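Local coordinates for nuclear protein localization protein 4 homolog (Drosophila melanogaster, PDB 4RV0), which probably works in a complex that binds ubiquitinated proteins and is needed for exporting misfolded ones from the ER, this chain being the N-terminal ubiquitin-like domain of the protein, at residues K21-S26 with D36-A41; S29-L34 with T57-S62; F47-E52 with D75-K80. All blocks are in the same frame, centred on the assembly; numbering follows the deposited sequence.

Contact 1 (K21-S26 with D36-A41); sequences KRIEIS and DSVQNA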
loop_
_atom_site.group_PDB
_atom_site.type_symbol
_atom_site.label_atom_id
_atom_site.label_comp_id
_atom_site.label_asym_id
_atom_site.label_seq_id
_atom_site.Cartn_x
_atom_site.Cartn_y
_atom_site.Cartn_z
ATOM N N LYS B 21 -9.951 -2.051 3.723
ATOM C CA LYS B 21 -10.767 -2.830 4.651
ATOM C C LYS B 21 -10.926 -4.237 4.127
ATOM O O LYS B 21 -11.298 -4.441 2.966
ATOM C CB LYS B 21 -12.141 -2.164 4.841
ATOM C CG LYS B 21 -13.181 -3.001 5.618
ATOM C CD LYS B 21 -12.789 -3.196 7.063
ATOM C CE LYS B 21 -12.833 -1.888 7.856
ATOM N NZ LYS B 21 -12.360 -2.117 9.270
ATOM N N ARG B 22 -10.625 -5.206 4.982
ATOM C CA ARG B 22 -10.750 -6.607 4.619
ATOM C C ARG B 22 -12.130 -7.152 4.950
ATOM O O ARG B 22 -12.571 -7.091 6.104
ATOM C CB ARG B 22 -9.665 -7.444 5.306
ATOM C CG ARG B 22 -8.291 -7.211 4.714
ATOM C CD ARG B 22 -7.274 -8.246 5.176
ATOM N NE ARG B 22 -6.028 -8.068 4.441
ATOM C CZ ARG B 22 -5.027 -8.935 4.432
ATOM N NH1 ARG B 22 -5.103 -10.071 5.130
ATOM N NH2 ARG B 22 -3.948 -8.670 3.712
ATOM N N ILE B 23 -12.808 -7.680 3.933
ATOM C CA ILE B 23 -14.122 -8.279 4.111
ATOM C C ILE B 23 -14.051 -9.773 3.854
ATOM O O ILE B 23 -13.716 -10.189 2.741
ATOM C CB ILE B 23 -15.149 -7.706 3.129
ATOM C CG1 ILE B 23 -15.248 -6.171 3.239
ATOM C CG2 ILE B 23 -16.516 -8.405 3.322
ATOM C CD1 ILE B 23 -15.774 -5.667 4.579
ATOM N N GLU B 24 -14.382 -10.573 4.863
ATOM C CA GLU B 24 -14.492 -12.017 4.676
ATOM C C GLU B 24 -15.943 -12.365 4.378
ATOM O O GLU B 24 -16.851 -11.994 5.137
ATOM C CB GLU B 24 -13.985 -12.789 5.895
ATOM C CG GLU B 24 -12.510 -12.553 6.192
ATOM C CD GLU B 24 -12.028 -13.289 7.431
ATOM O OE1 GLU B 24 -12.873 -13.797 8.203
ATOM O OE2 GLU B 24 -10.798 -13.345 7.639
ATOM N N ILE B 25 -16.161 -13.047 3.258
ATOM C CA ILE B 25 -17.508 -13.314 2.773
ATOM C C ILE B 25 -17.551 -14.610 1.957
ATOM O O ILE B 25 -16.592 -14.959 1.269
ATOM C CB ILE B 25 -18.039 -12.100 1.966
ATOM C CG1 ILE B 25 -19.482 -12.321 1.524
ATOM C CG2 ILE B 25 -17.137 -11.793 0.771
ATOM C CD1 ILE B 25 -20.099 -11.087 0.894
ATOM N N SER B 26 -18.663 -15.334 2.048
ATOM C CA SER B 26 -18.842 -16.526 1.235
ATOM C C SER B 26 -18.951 -16.119 -0.223
ATOM O O SER B 26 -19.652 -15.167 -0.551
ATOM C CB SER B 26 -20.070 -17.333 1.671
ATOM O OG SER B 26 -20.246 -18.458 0.825
ATOM N N ASP B 36 -23.887 -4.666 1.802
ATOM C CA ASP B 36 -24.362 -4.595 3.183
ATOM C C ASP B 36 -23.204 -4.787 4.166
ATOM O O ASP B 36 -23.129 -4.109 5.192
ATOM C CB ASP B 36 -25.472 -5.632 3.466
ATOM C CG ASP B 36 -26.802 -5.304 2.772
ATOM O OD1 ASP B 36 -27.083 -4.107 2.541
ATOM O OD2 ASP B 36 -27.579 -6.254 2.483
ATOM N N SER B 37 -22.319 -5.727 3.859
ATOM C CA SER B 37 -21.144 -5.982 4.687
ATOM C C SER B 37 -20.247 -4.741 4.779
ATOM O O SER B 37 -19.762 -4.382 5.859
ATOM C CB SER B 37 -20.352 -7.157 4.126
ATOM O OG SER B 37 -21.139 -8.329 4.119
ATOM N N VAL B 38 -20.030 -4.088 3.644
ATOM C CA VAL B 38 -19.215 -2.886 3.631
ATOM C C VAL B 38 -19.844 -1.766 4.453
ATOM O O VAL B 38 -19.161 -1.119 5.249
ATOM C CB VAL B 38 -18.923 -2.422 2.195
ATOM C CG1 VAL B 38 -18.190 -1.098 2.213
ATOM C CG2 VAL B 38 -18.089 -3.479 1.468
ATOM N N GLN B 39 -21.155 -1.584 4.297
ATOM C CA GLN B 39 -21.893 -0.558 5.029
ATOM C C GLN B 39 -21.759 -0.689 6.536
ATOM O O GLN B 39 -21.557 0.301 7.245
ATOM C CB GLN B 39 -23.376 -0.617 4.635
ATOM C CG GLN B 39 -24.317 0.226 5.494
ATOM C CD GLN B 39 -24.137 1.722 5.289
ATOM O OE1 GLN B 39 -23.436 2.151 4.373
ATOM N NE2 GLN B 39 -24.830 2.524 6.101
ATOM N N ASN B 40 -21.887 -1.918 7.019
ATOM C CA ASN B 40 -21.765 -2.224 8.432
ATOM C C ASN B 40 -20.332 -2.068 8.968
ATOM O O ASN B 40 -20.132 -1.818 10.150
ATOM C CB ASN B 40 -22.295 -3.637 8.699
ATOM C CG ASN B 40 -23.794 -3.755 8.438
ATOM O OD1 ASN B 40 -24.527 -2.763 8.487
ATOM N ND2 ASN B 40 -24.259 -4.975 8.196
ATOM N N ALA B 41 -19.346 -2.260 8.100
ATOM C CA ALA B 41 -17.938 -2.173 8.499
ATOM C C ALA B 41 -17.381 -0.741 8.441
ATOM O O ALA B 41 -16.377 -0.423 9.082
ATOM C CB ALA B 41 -17.101 -3.104 7.640
#

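Contact 2 (S29-L34 with T57-S62); sequences SNLKHL and TELQAS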
loop_
_atom_site.group_PDB
_atom_site.type_symbol
_atom_site.label_atom_id
_atom_site.label_comp_id
_atom_site.label_asym_id
_atom_site.label_seq_id
_atom_site.Cartn_x
_atom_site.Cartn_y
_atom_site.Cartn_z
ATOM N N SER B 29 -22.266 -15.961 -1.560
ATOM C CA SER B 29 -23.124 -14.826 -1.240
ATOM C C SER B 29 -23.288 -13.993 -2.490
ATOM O O SER B 29 -22.587 -14.177 -3.493
ATOM C CB SER B 29 -22.552 -13.945 -0.124
ATOM O OG SER B 29 -22.538 -14.624 1.108
ATOM N N ASN B 30 -24.237 -13.078 -2.418
ATOM C CA ASN B 30 -24.547 -12.210 -3.522
ATOM C C ASN B 30 -23.900 -10.845 -3.333
ATOM O O ASN B 30 -23.467 -10.510 -2.227
ATOM C CB ASN B 30 -26.051 -12.090 -3.629
ATOM C CG ASN B 30 -26.655 -11.559 -2.360
ATOM O OD1 ASN B 30 -26.691 -10.347 -2.150
ATOM N ND2 ASN B 30 -27.086 -12.462 -1.474
ATOM N N LEU B 31 -23.843 -10.057 -4.403
ATOM C CA LEU B 31 -23.208 -8.748 -4.339
ATOM C C LEU B 31 -23.872 -7.773 -3.357
ATOM O O LEU B 31 -23.185 -6.931 -2.768
ATOM C CB LEU B 31 -23.095 -8.117 -5.731
ATOM C CG LEU B 31 -22.062 -8.707 -6.702
ATOM C CD1 LEU B 31 -22.056 -7.927 -8.018
ATOM C CD2 LEU B 31 -20.674 -8.745 -6.096
ATOM N N LYS B 32 -25.196 -7.846 -3.196
ATOM C CA LYS B 32 -25.849 -6.996 -2.202
ATOM C C LYS B 32 -25.326 -7.251 -0.804
ATOM O O LYS B 32 -25.149 -6.315 -0.022
ATOM C CB LYS B 32 -27.376 -7.145 -2.191
ATOM C CG LYS B 32 -27.996 -6.314 -1.058
ATOM C CD LYS B 32 -29.497 -6.228 -1.135
ATOM C CE LYS B 32 -30.077 -5.418 0.018
ATOM N NZ LYS B 32 -29.891 -6.006 1.374
ATOM N N HIS B 33 -25.081 -8.514 -0.483
ATOM C CA HIS B 33 -24.545 -8.839 0.822
ATOM C C HIS B 33 -23.172 -8.212 1.017
ATOM O O HIS B 33 -22.841 -7.784 2.121
ATOM C CB HIS B 33 -24.509 -10.351 1.053
ATOM C CG HIS B 33 -24.039 -10.736 2.423
ATOM N ND1 HIS B 33 -23.088 -11.699 2.635
ATOM C CD2 HIS B 33 -24.385 -10.266 3.645
ATOM C CE1 HIS B 33 -22.863 -11.825 3.941
ATOM N NE2 HIS B 33 -23.638 -10.953 4.565
ATOM N N LEU B 34 -22.380 -8.150 -0.053
ATOM C CA LEU B 34 -21.075 -7.494 0.004
ATOM C C LEU B 34 -21.270 -6.020 0.332
ATOM O O LEU B 34 -20.601 -5.470 1.216
ATOM C CB LEU B 34 -20.309 -7.657 -1.313
ATOM C CG LEU B 34 -18.939 -6.977 -1.445
ATOM C CD1 LEU B 34 -17.939 -7.477 -0.403
ATOM C CD2 LEU B 34 -18.374 -7.186 -2.860
ATOM N N THR B 57 -16.012 0.006 -14.074
ATOM C CA THR B 57 -16.895 -1.135 -13.993
ATOM C C THR B 57 -17.498 -1.213 -12.594
ATOM O O THR B 57 -16.836 -1.612 -11.635
ATOM C CB THR B 57 -16.127 -2.414 -14.337
ATOM O OG1 THR B 57 -15.352 -2.183 -15.522
ATOM C CG2 THR B 57 -17.079 -3.572 -14.573
ATOM N N GLU B 58 -18.750 -0.788 -12.474
ATOM C CA GLU B 58 -19.442 -0.844 -11.196
ATOM C C GLU B 58 -19.925 -2.259 -10.912
ATOM O O GLU B 58 -20.422 -2.951 -11.801
ATOM C CB GLU B 58 -20.614 0.145 -11.169
ATOM C CG GLU B 58 -21.313 0.246 -9.818
ATOM C CD GLU B 58 -22.345 1.368 -9.761
ATOM O OE1 GLU B 58 -22.351 2.246 -10.653
ATOM O OE2 GLU B 58 -23.153 1.371 -8.808
ATOM N N LEU B 59 -19.721 -2.691 -9.672
ATOM C CA LEU B 59 -20.332 -3.894 -9.134
ATOM C C LEU B 59 -21.784 -3.556 -8.778
ATOM O O LEU B 59 -22.041 -2.574 -8.078
ATOM C CB LEU B 59 -19.585 -4.354 -7.881
ATOM C CG LEU B 59 -18.233 -5.083 -7.939
ATOM C CD1 LEU B 59 -17.076 -4.151 -8.231
ATOM C CD2 LEU B 59 -17.973 -5.772 -6.617
ATOM N N GLN B 60 -22.732 -4.331 -9.292
ATOM C CA GLN B 60 -24.151 -4.057 -9.046
ATOM C C GLN B 60 -24.648 -4.576 -7.693
ATOM O O GLN B 60 -24.516 -5.763 -7.394
ATOM C CB GLN B 60 -25.008 -4.634 -10.180
ATOM C CG GLN B 60 -24.626 -4.096 -11.546
ATOM C CD GLN B 60 -24.629 -2.586 -11.601
ATOM O OE1 GLN B 60 -23.598 -1.965 -11.861
ATOM N NE2 GLN B 60 -25.794 -1.986 -11.390
ATOM N N ALA B 61 -25.227 -3.696 -6.881
ATOM C CA ALA B 61 -25.859 -4.123 -5.634
ATOM C C ALA B 61 -27.010 -5.105 -5.917
ATOM O O ALA B 61 -28.124 -4.682 -6.223
ATOM C CB ALA B 61 -26.368 -2.913 -4.870
ATOM N N SER B 62 -26.716 -6.402 -5.783
ATOM C CA SER B 62 -27.570 -7.535 -6.200
ATOM C C SER B 62 -28.993 -7.606 -5.499
ATOM O O SER B 62 -29.627 -6.550 -5.432
ATOM C CB SER B 62 -26.707 -8.801 -6.090
ATOM O OG SER B 62 -26.024 -9.053 -7.306
#

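Contact 3 (F47-E52 with D75-K80); sequences FGLFKE and DMVYLK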
loop_
_atom_site.group_PDB
_atom_site.type_symbol
_atom_site.label_atom_id
_atom_site.label_comp_id
_atom_site.label_asym_id
_atom_site.label_seq_id
_atom_site.Cartn_x
_atom_site.Cartn_y
_atom_site.Cartn_z
ATOM N N PHE B 47 -22.406 4.903 -1.456
ATOM C CA PHE B 47 -21.160 4.530 -2.126
ATOM C C PHE B 47 -21.382 3.572 -3.280
ATOM O O PHE B 47 -22.357 2.815 -3.299
ATOM C CB PHE B 47 -20.162 3.909 -1.144
ATOM C CG PHE B 47 -20.607 2.584 -0.581
ATOM C CD1 PHE B 47 -20.185 1.387 -1.155
ATOM C CD2 PHE B 47 -21.445 2.535 0.528
ATOM C CE1 PHE B 47 -20.596 0.159 -0.622
ATOM C CE2 PHE B 47 -21.850 1.315 1.072
ATOM C CZ PHE B 47 -21.427 0.131 0.494
ATOM N N GLY B 48 -20.443 3.559 -4.214
ATOM C CA GLY B 48 -20.390 2.499 -5.206
ATOM C C GLY B 48 -19.106 1.700 -5.037
ATOM O O GLY B 48 -18.109 2.224 -4.538
ATOM N N LEU B 49 -19.140 0.430 -5.426
ATOM C CA LEU B 49 -17.951 -0.407 -5.454
ATOM C C LEU B 49 -17.586 -0.705 -6.899
ATOM O O LEU B 49 -18.447 -1.055 -7.713
ATOM C CB LEU B 49 -18.158 -1.711 -4.681
ATOM C CG LEU B 49 -18.453 -1.582 -3.187
ATOM C CD1 LEU B 49 -18.702 -2.927 -2.588
ATOM C CD2 LEU B 49 -17.287 -0.929 -2.484
ATOM N N PHE B 50 -16.300 -0.577 -7.206
ATOM C CA PHE B 50 -15.814 -0.706 -8.569
ATOM C C PHE B 50 -14.652 -1.678 -8.663
ATOM O O PHE B 50 -13.916 -1.891 -7.693
ATOM C CB PHE B 50 -15.420 0.659 -9.134
ATOM C CG PHE B 50 -16.564 1.628 -9.240
ATOM C CD1 PHE B 50 -17.175 1.851 -10.460
ATOM C CD2 PHE B 50 -17.015 2.322 -8.131
ATOM C CE1 PHE B 50 -18.224 2.749 -10.575
ATOM C CE2 PHE B 50 -18.070 3.215 -8.236
ATOM C CZ PHE B 50 -18.672 3.432 -9.460
ATOM N N LYS B 51 -14.510 -2.273 -9.846
ATOM C CA LYS B 51 -13.501 -3.288 -10.085
ATOM C C LYS B 51 -12.115 -2.695 -10.237
ATOM O O LYS B 51 -11.112 -3.356 -9.987
ATOM C CB LYS B 51 -13.853 -4.120 -11.319
ATOM C CG LYS B 51 -14.864 -5.230 -11.073
ATOM C CD LYS B 51 -15.155 -5.988 -12.359
ATOM C CE LYS B 51 -16.289 -6.991 -12.168
ATOM N NZ LYS B 51 -15.809 -8.228 -11.474
ATOM N N GLU B 52 -12.072 -1.427 -10.612
ATOM C CA GLU B 52 -10.803 -0.768 -10.849
ATOM C C GLU B 52 -10.761 0.596 -10.180
ATOM O O GLU B 52 -11.795 1.210 -9.905
ATOM C CB GLU B 52 -10.520 -0.665 -12.358
ATOM C CG GLU B 52 -11.596 0.045 -13.162
ATOM C CD GLU B 52 -12.845 -0.793 -13.358
ATOM O OE1 GLU B 52 -12.886 -1.607 -14.307
ATOM O OE2 GLU B 52 -13.786 -0.638 -12.555
ATOM N N ASP B 75 -9.141 -10.422 -4.146
ATOM C CA ASP B 75 -9.361 -9.310 -5.070
ATOM C C ASP B 75 -9.612 -8.021 -4.312
ATOM O O ASP B 75 -10.204 -8.033 -3.230
ATOM C CB ASP B 75 -10.531 -9.578 -6.017
ATOM C CG ASP B 75 -10.136 -10.431 -7.205
ATOM O OD1 ASP B 75 -8.965 -10.877 -7.263
ATOM O OD2 ASP B 75 -11.003 -10.671 -8.067
HETATM N N MSE B 76 -9.166 -6.909 -4.884
HETATM C CA MSE B 76 -9.441 -5.605 -4.308
HETATM C C MSE B 76 -10.487 -4.886 -5.140
HETATM O O MSE B 76 -10.396 -4.852 -6.371
HETATM C CB MSE B 76 -8.167 -4.768 -4.250
HETATM C CG MSE B 76 -8.338 -3.454 -3.505
HETATM SE SE MSE B 76 -6.781 -3.046 -2.380
HETATM C CE MSE B 76 -5.447 -2.873 -3.790
ATOM N N VAL B 77 -11.492 -4.326 -4.478
ATOM C CA VAL B 77 -12.430 -3.433 -5.156
ATOM C C VAL B 77 -12.244 -2.021 -4.614
ATOM O O VAL B 77 -11.555 -1.822 -3.607
ATOM C CB VAL B 77 -13.898 -3.901 -5.041
ATOM C CG1 VAL B 77 -14.059 -5.254 -5.689
ATOM C CG2 VAL B 77 -14.328 -3.961 -3.591
ATOM N N TYR B 78 -12.826 -1.048 -5.304
ATOM C CA TYR B 78 -12.567 0.363 -5.035
ATOM C C TYR B 78 -13.850 1.091 -4.710
ATOM O O TYR B 78 -14.813 1.065 -5.487
ATOM C CB TYR B 78 -11.829 1.018 -6.217
ATOM C CG TYR B 78 -10.503 0.347 -6.469
ATOM C CD1 TYR B 78 -9.334 0.821 -5.877
ATOM C CD2 TYR B 78 -10.429 -0.795 -7.256
ATOM C CE1 TYR B 78 -8.118 0.178 -6.087
ATOM C CE2 TYR B 78 -9.226 -1.438 -7.471
ATOM C CZ TYR B 78 -8.076 -0.950 -6.885
ATOM O OH TYR B 78 -6.886 -1.606 -7.111
ATOM N N LEU B 79 -13.854 1.741 -3.557
ATOM C CA LEU B 79 -15.041 2.417 -3.087
ATOM C C LEU B 79 -15.067 3.861 -3.563
ATOM O O LEU B 79 -14.085 4.593 -3.430
ATOM C CB LEU B 79 -15.151 2.316 -1.553
ATOM C CG LEU B 79 -16.442 2.811 -0.883
ATOM C CD1 LEU B 79 -16.717 2.043 0.403
ATOM C CD2 LEU B 79 -16.400 4.321 -0.593
ATOM N N LYS B 80 -16.201 4.239 -4.149
ATOM C CA LYS B 80 -16.463 5.607 -4.573
ATOM C C LYS B 80 -17.684 6.177 -3.864
ATOM O O LYS B 80 -18.753 5.564 -3.872
ATOM C CB LYS B 80 -16.732 5.649 -6.078
ATOM C CG LYS B 80 -17.122 7.043 -6.553
ATOM C CD LYS B 80 -17.434 7.077 -8.034
ATOM C CE LYS B 80 -17.548 8.519 -8.516
ATOM N NZ LYS B 80 -17.711 8.581 -9.990
HETATM O O HOH W 1 -11.292 -5.512 -8.906
#

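Contact 1 (K21-S26 with D36-A41)
Ile23 reaches from its strand toward the helix and meets three helix residues with different atoms. Its CG1 lies beside the backbone N, anti to the carbonyl carbon (chi1 -56°). CG2 therefore takes the place anti to the backbone N and comes to 4.1 Å from Ser37 CB. CD1, at the tip of the longer branch, touches Ala41 CB at 4.2 Å, one helical turn further on. Val38 comes in beside them, with its CG2 4.3 Å from Ile23 CG1. This is the beta-grasp fold of ubiquitin-like domains, in which a helix lies across one face of a mixed sheet. The axes of strand 21-25 and helix 36-41 approach to 9.6 Å, and their directions differ by 135°. Ser37 and Ala41 are short, so the isoleucine branches meet the helix at its CB atoms. The hydroxyl of Ser37 is hydrogen-bonded to His33 O, one turn back; its CB faces Ile23. At the other end Lys21 bends at chi2 and chi3, and its CE passes 4.0 Å from Ala41 O. Arg22, the next residue in the strand, has its partner outside this contact, an acidic side chain on the chain of another protein.

Contact 2 (S29-L34 with T57-S62)
This is a close van der Waals contact between the first turn of helix 31-41 and the loop that follows strand 48-50. Leu31 and Ser62 have the most surface buried here. Leu31 CB sits 3.2 Å from Gln60 O, and its CD1 lies 3.3 Å from the same oxygen, so the side chain runs alongside that carbonyl. The other methyl, CD2, meets Leu59 CD2 at 4.1 Å, the two leucines crossing at about a right angle. Leu34, one turn on, brings its CD2 to 4.0 Å from Leu59 CD2. One methyl of Leu59 is thus shared by two helix leucines. An alanine at Leu31 would keep CB but lack CD1 and CD2 and their contacts with Gln60 O and Leu59, which would probably loosen the loop against the helix. In this ubiquitin-like beta-grasp domain the loop leads from edge strand 48-50 toward helix 67-70 and on the way passes the start of helix 31-41. Leu59 is backbone-bonded to Leu49 of that strand, and Leu31 to Gln65 further along the loop. Ser62 packs against the helix start, with its CB 3.4 Å from Lys32 N and its OG 3.5 Å from Leu31 CB. Its hydroxyl also has a weak hydrogen bond with Gln65 N. Asn30 is the N-cap. With CG in the crowded position between the backbone N and carbonyl carbon (chi1 58°), its OD1 accepts from His33 N at 3.0 Å. The donor stands well above the plane of the amide carbonyl. Lys32 lays its CB on the backbone of Ser62, then leads away to a salt bridge with Asp36.

Contact 3 (F47-E52 with D75-K80)
Strands 48-50 and 76-80 run antiparallel and are joined by four backbone hydrogen bonds, two between Gly48 and Lys80 and two between Phe50 and Tyr78. The shortest runs from Gly48 N to Lys80 O, 2.6 Å. Leu49 and Leu79 form the non-hydrogen-bonded pair between them. The pairing joins edge strand 48-50 to strand 76-80 in the beta-grasp sheet. Beyond Phe50 the direct pairing ends, and one water donates to both Lys51 O and Met76 O. Phe50, Tyr78 and Lys80 share one face. The ring of Phe50 has Tyr78 O at its edge and reaches Lys80 CB with CE2, 3.5 Å away. A CB on Gly48 would come too close to Phe50 CE2. Tyr78 turns its ring to the chain after the strand, with CD2 3.3 Å from Glu52 C and Lys51 O at the ring edge. Leu49 and Leu79 are on the other face, where Leu49 CD2 lies 4.0 Å from Leu79 CB. Phe47 crosses Leu79 at about a right angle, its CD1 3.9 Å from Leu79 CD1. Val38 of helix 31-41 packs on Phe47, Leu49 and Leu79. The main chain thus fixes the register, while the apolar face turns to the helix and the other face mixes aromatic rings with the extended chain of a lysine.

In the fold
From the N terminus, the chain makes strand 10-16 and then strand 19-25. Contact 1 closes the first loop when the end of helix 31-41 folds back over strand 19-25. Contact 2 opens inside that loop, at the helix start, and closes much later at 57-62, so the two cross. Contact 3 opens at 47-52, within the span of contact 2, and closes at the last strand, so these also cross. Contacts 1 and 3 follow in series and lie on opposite sides of the chain's centre. The helix serves contacts 1 and 2 and packs on the apolar face of contact 3. Both edge strands and the long loop are thereby tied to one helix.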